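Local structure of CYCLIN domain-containing protein (Chaetomium thermophilum, 6Z3U) at residues T91-E96 against E134-A139; A115-R120 against L140-K145. The protein is the cyclin H subunit of the CAK complex and probably regulates the activity of its cyclin-dependent kinase partner. All blocks are in the same frame, centred on the assembly; numbering follows the deposited sequence.

Contact 1. Residues T91-E96 against E134-A139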
# COMPACT_ATOMS: atom_id res chain seq x y z
N THR A 91 6.00 25.27 -0.08
CA THR A 91 5.20 25.38 1.13
C THR A 91 3.87 26.06 0.84
O THR A 91 2.83 25.65 1.37
CB THR A 91 5.98 26.15 2.20
OG1 THR A 91 7.27 25.56 2.36
CG2 THR A 91 5.24 26.12 3.53
N PHE A 92 3.88 27.11 0.01
CA PHE A 92 2.65 27.81 -0.32
C PHE A 92 1.68 26.88 -1.05
O PHE A 92 0.49 26.84 -0.74
CB PHE A 92 2.96 29.04 -1.17
CG PHE A 92 1.75 29.68 -1.79
CD1 PHE A 92 0.91 30.49 -1.04
CD2 PHE A 92 1.47 29.49 -3.13
CE1 PHE A 92 -0.20 31.07 -1.62
CE2 PHE A 92 0.36 30.07 -3.71
CZ PHE A 92 -0.48 30.87 -2.95
N TYR A 93 2.18 26.13 -2.03
CA TYR A 93 1.32 25.25 -2.82
C TYR A 93 0.96 23.97 -2.08
O TYR A 93 -0.05 23.35 -2.42
CB TYR A 93 1.99 24.92 -4.15
CG TYR A 93 1.93 26.07 -5.14
CD1 TYR A 93 0.72 26.48 -5.68
CD2 TYR A 93 3.08 26.75 -5.52
CE1 TYR A 93 0.65 27.53 -6.58
CE2 TYR A 93 3.02 27.81 -6.41
CZ TYR A 93 1.81 28.19 -6.94
OH TYR A 93 1.74 29.24 -7.83
N THR A 94 1.75 23.56 -1.09
CA THR A 94 1.33 22.46 -0.23
C THR A 94 0.12 22.85 0.61
O THR A 94 -0.77 22.02 0.86
CB THR A 94 2.48 22.01 0.67
OG1 THR A 94 3.63 21.70 -0.13
CG2 THR A 94 2.09 20.78 1.48
N ALA A 95 0.07 24.10 1.06
CA ALA A 95 -1.10 24.58 1.79
C ALA A 95 -2.30 24.70 0.87
O ALA A 95 -3.43 24.39 1.26
CB ALA A 95 -0.80 25.92 2.46
N GLU A 96 -2.08 25.17 -0.36
CA GLU A 96 -3.17 25.25 -1.33
C GLU A 96 -3.67 23.86 -1.69
O GLU A 96 -4.88 23.65 -1.88
CB GLU A 96 -2.71 26.00 -2.58
CG GLU A 96 -3.83 26.28 -3.59
CD GLU A 96 -3.38 27.20 -4.71
OE1 GLU A 96 -2.65 26.73 -5.61
OE2 GLU A 96 -3.76 28.39 -4.69
N GLU A 134 0.27 22.76 -11.60
CA GLU A 134 -0.28 21.54 -12.17
C GLU A 134 0.02 20.32 -11.31
O GLU A 134 -0.87 19.51 -11.04
CB GLU A 134 0.26 21.34 -13.59
CG GLU A 134 -0.09 22.46 -14.56
CD GLU A 134 -1.59 22.59 -14.79
OE1 GLU A 134 -2.23 23.39 -14.08
OE2 GLU A 134 -2.12 21.88 -15.67
N MET A 135 1.28 20.17 -10.88
CA MET A 135 1.64 19.04 -10.03
C MET A 135 0.79 19.00 -8.76
O MET A 135 0.64 17.92 -8.17
CB MET A 135 3.12 19.11 -9.66
CG MET A 135 4.08 18.94 -10.83
SD MET A 135 3.94 17.35 -11.68
CE MET A 135 2.81 17.78 -13.00
N LEU A 136 0.24 20.13 -8.34
CA LEU A 136 -0.65 20.14 -7.18
C LEU A 136 -1.85 19.23 -7.42
O LEU A 136 -2.20 18.39 -6.58
CB LEU A 136 -1.10 21.57 -6.89
CG LEU A 136 -2.05 21.81 -5.71
CD1 LEU A 136 -1.93 23.25 -5.25
CD2 LEU A 136 -3.49 21.50 -6.07
N LEU A 137 -2.50 19.37 -8.58
CA LEU A 137 -3.65 18.53 -8.89
C LEU A 137 -3.23 17.08 -9.10
O LEU A 137 -3.96 16.16 -8.72
CB LEU A 137 -4.36 19.07 -10.13
CG LEU A 137 -5.33 20.22 -9.89
CD1 LEU A 137 -5.69 20.92 -11.19
CD2 LEU A 137 -6.57 19.72 -9.19
N VAL A 138 -2.06 16.86 -9.72
CA VAL A 138 -1.60 15.50 -9.96
C VAL A 138 -1.37 14.76 -8.65
O VAL A 138 -1.71 13.58 -8.51
CB VAL A 138 -0.32 15.53 -10.82
CG1 VAL A 138 0.21 14.12 -11.03
CG2 VAL A 138 -0.59 16.20 -12.16
N ALA A 139 -0.78 15.45 -7.66
CA ALA A 139 -0.52 14.80 -6.38
C ALA A 139 -1.80 14.41 -5.67
O ALA A 139 -1.83 13.40 -4.95
CB ALA A 139 0.31 15.73 -5.49

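Contact 2. Residues A115-R120 against L140-K145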
# COMPACT_ATOMS: atom_id res chain seq x y z
N ALA A 115 -0.15 15.40 -0.31
CA ALA A 115 0.81 16.43 0.09
C ALA A 115 2.23 15.87 0.14
O ALA A 115 3.17 16.52 -0.32
CB ALA A 115 0.42 17.00 1.45
N THR A 116 2.39 14.66 0.68
CA THR A 116 3.72 14.07 0.78
C THR A 116 4.30 13.79 -0.61
O THR A 116 5.49 14.04 -0.85
CB THR A 116 3.67 12.78 1.61
OG1 THR A 116 3.19 13.08 2.92
CG2 THR A 116 5.05 12.15 1.71
N PHE A 117 3.49 13.25 -1.52
CA PHE A 117 3.94 13.09 -2.90
C PHE A 117 4.39 14.43 -3.49
O PHE A 117 5.39 14.49 -4.22
CB PHE A 117 2.83 12.49 -3.76
CG PHE A 117 2.56 11.04 -3.50
CD1 PHE A 117 3.39 10.28 -2.69
CD2 PHE A 117 1.46 10.42 -4.08
CE1 PHE A 117 3.13 8.94 -2.46
CE2 PHE A 117 1.20 9.08 -3.86
CZ PHE A 117 2.03 8.34 -3.05
N PHE A 118 3.67 15.50 -3.18
CA PHE A 118 4.04 16.82 -3.69
C PHE A 118 5.40 17.24 -3.15
O PHE A 118 6.27 17.68 -3.90
CB PHE A 118 2.96 17.84 -3.34
CG PHE A 118 3.18 19.19 -3.95
CD1 PHE A 118 2.76 19.47 -5.24
CD2 PHE A 118 3.78 20.20 -3.21
CE1 PHE A 118 2.96 20.72 -5.79
CE2 PHE A 118 3.98 21.45 -3.76
CZ PHE A 118 3.57 21.71 -5.05
N LYS A 119 5.60 17.10 -1.83
CA LYS A 119 6.88 17.48 -1.24
C LYS A 119 8.01 16.60 -1.76
O LYS A 119 9.12 17.07 -2.01
CB LYS A 119 6.81 17.40 0.28
CG LYS A 119 5.86 18.39 0.93
CD LYS A 119 5.86 18.24 2.45
CE LYS A 119 6.81 19.22 3.12
NZ LYS A 119 6.55 20.64 2.74
N ARG A 120 7.74 15.30 -1.91
CA ARG A 120 8.76 14.39 -2.41
C ARG A 120 9.09 14.66 -3.87
O ARG A 120 10.24 14.51 -4.29
CB ARG A 120 8.30 12.95 -2.23
CG ARG A 120 8.25 12.49 -0.78
CD ARG A 120 7.80 11.04 -0.71
NE ARG A 120 7.71 10.55 0.66
CZ ARG A 120 7.40 9.30 0.98
NH1 ARG A 120 7.14 8.42 0.03
NH2 ARG A 120 7.34 8.94 2.25
N LEU A 140 -2.88 15.18 -5.86
CA LEU A 140 -4.17 14.80 -5.28
C LEU A 140 -4.78 13.62 -6.02
O LEU A 140 -5.32 12.70 -5.40
CB LEU A 140 -5.12 16.00 -5.31
CG LEU A 140 -4.95 17.02 -4.18
CD1 LEU A 140 -5.65 18.32 -4.52
CD2 LEU A 140 -5.49 16.46 -2.88
N PHE A 141 -4.69 13.62 -7.35
CA PHE A 141 -5.26 12.52 -8.13
C PHE A 141 -4.51 11.22 -7.88
O PHE A 141 -5.12 10.17 -7.68
CB PHE A 141 -5.24 12.87 -9.62
CG PHE A 141 -5.87 11.82 -10.49
CD1 PHE A 141 -7.23 11.60 -10.46
CD2 PHE A 141 -5.09 11.07 -11.35
CE1 PHE A 141 -7.81 10.64 -11.27
CE2 PHE A 141 -5.66 10.11 -12.16
CZ PHE A 141 -7.02 9.89 -12.12
N PHE A 142 -3.17 11.28 -7.89
CA PHE A 142 -2.39 10.08 -7.63
C PHE A 142 -2.46 9.67 -6.17
O PHE A 142 -2.34 8.48 -5.85
CB PHE A 142 -0.94 10.31 -8.07
CG PHE A 142 -0.19 9.05 -8.36
CD1 PHE A 142 -0.58 8.22 -9.40
CD2 PHE A 142 0.93 8.70 -7.62
CE1 PHE A 142 0.11 7.06 -9.68
CE2 PHE A 142 1.63 7.54 -7.90
CZ PHE A 142 1.22 6.72 -8.93
N GLY A 143 -2.65 10.64 -5.26
CA GLY A 143 -2.82 10.30 -3.86
C GLY A 143 -4.06 9.46 -3.61
O GLY A 143 -4.06 8.56 -2.78
N CYS A 144 -5.14 9.76 -4.34
CA CYS A 144 -6.34 8.92 -4.26
C CYS A 144 -6.00 7.48 -4.61
O CYS A 144 -6.28 6.55 -3.84
CB CYS A 144 -7.42 9.46 -5.19
SG CYS A 144 -8.19 11.01 -4.66
N LYS A 145 -5.39 7.28 -5.78
CA LYS A 145 -5.06 5.93 -6.23
C LYS A 145 -4.19 5.22 -5.20
O LYS A 145 -4.43 4.05 -4.86
CB LYS A 145 -4.36 5.99 -7.58
CG LYS A 145 -5.22 6.56 -8.70
CD LYS A 145 -4.50 6.49 -10.04
CE LYS A 145 -5.46 6.71 -11.20
NZ LYS A 145 -4.77 6.69 -12.52

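Contact 1. Residues T91-E96 against E134-A139
Extended torsions at Leu136 and Glu96 carry the leucine methyl CD1 and the glutamate chain to one another: Leu136 holds CG anti to its backbone N (chi1 180°) and sends CD1 out to segment 91-96, while Glu96, also anti at its first torsion (chi1 -173°) and straight beyond CG, runs across the leucine at about a right angle. Helix 83-103 here packs on helix 132-146, part of the all-helical cyclin fold, and the backbones come closest at Tyr93 and Leu136, whose CA atoms are 7.0 Å apart. One methyl group does nearly all the touching. Leu136 CD1 lies 3.4 Å from the backbone oxygen Tyr93 O and 4.2 Å from Tyr93 CD1, meeting the ring at its edge, near the ring plane. The same methyl touches the aliphatic part of Glu96, whose CB and CG are each 3.9 Å from Leu136 CD1. The contact is therefore one of van der Waals packing, with no hydrogen bond across it, and it buries 122 Å² in all. Tyr93 is also flanked within its own helix: Phe92 CD2 lies 3.8 Å above the plane of the tyrosine ring, over its centre, while the Glu96 carboxylate reaches the ring edge in plane. The phenol oxygen points to a different set of partners, with Tyr93 OH hydrogen-bonded to Arg354 and, more weakly, to Gln133. At the polar end of Glu96, OE1 rests 3.6 Å from Leu136 CD1, a carboxylate oxygen against a methyl group.

Contact 2. Residues A115-R120 against L140-K145
Aromatic packing comes first: the Phe117 ring reaches from segment 115-120 to the Phe142 ring on segment 140-145. CE2 of Phe117 and CD2 of Phe142 are 3.8 Å apart, and the ring centroids 5.9 Å. The rings are inclined at 45°. A trans first torsion at Phe142 (chi1 -157°) turns its ring so that CD2 is presented to Phe117, and the two side chains cross at about a right angle.

Ring-to-backbone packing completes the contact. Gly143 has no side chain, and Phe117 CE2 comes within 4.2 Å of Gly143 CA; the backbones are nearest here, with the CA atoms of Phe117 and Gly143 7.4 Å apart. In the cyclin fold this joins helix 108-124 to helix 132-146, both within the cyclin-like region. Ile179 and Val185 also touch Phe117, and Leu175 and Cys176 of helix 172-178 touch Phe142.

No hydrogen bond crosses between the segments. Among the polar interactions at the margin, Lys145 NZ makes a salt bridge with Glu172 and hydrogen bonds to the backbone oxygens of Asp132 and Met134 of the kinase subunit, where Met134 also packs on Phe142.

Contacts 1 and 2 lie on successive parts of helix 132-146, with centres about 9 Å apart, and their segments alternate along the chain. Phe118, in segment 115-120, ties them together: Phe118 CZ packs 3.7 Å from Tyr93 CB, and Phe118 CE1 lies 3.8 Å from Leu136 N. Helices 83-103 and 108-124, consecutive in the chain, thus both pack on helix 132-146 and on each other. The two contacts differ in their surroundings. No other subunit touches the segments of contact 1, whereas segment 140-145 of contact 2 borders the kinase chain, so that helix 132-146 connects the packing inside the cyclin with the kinase interface.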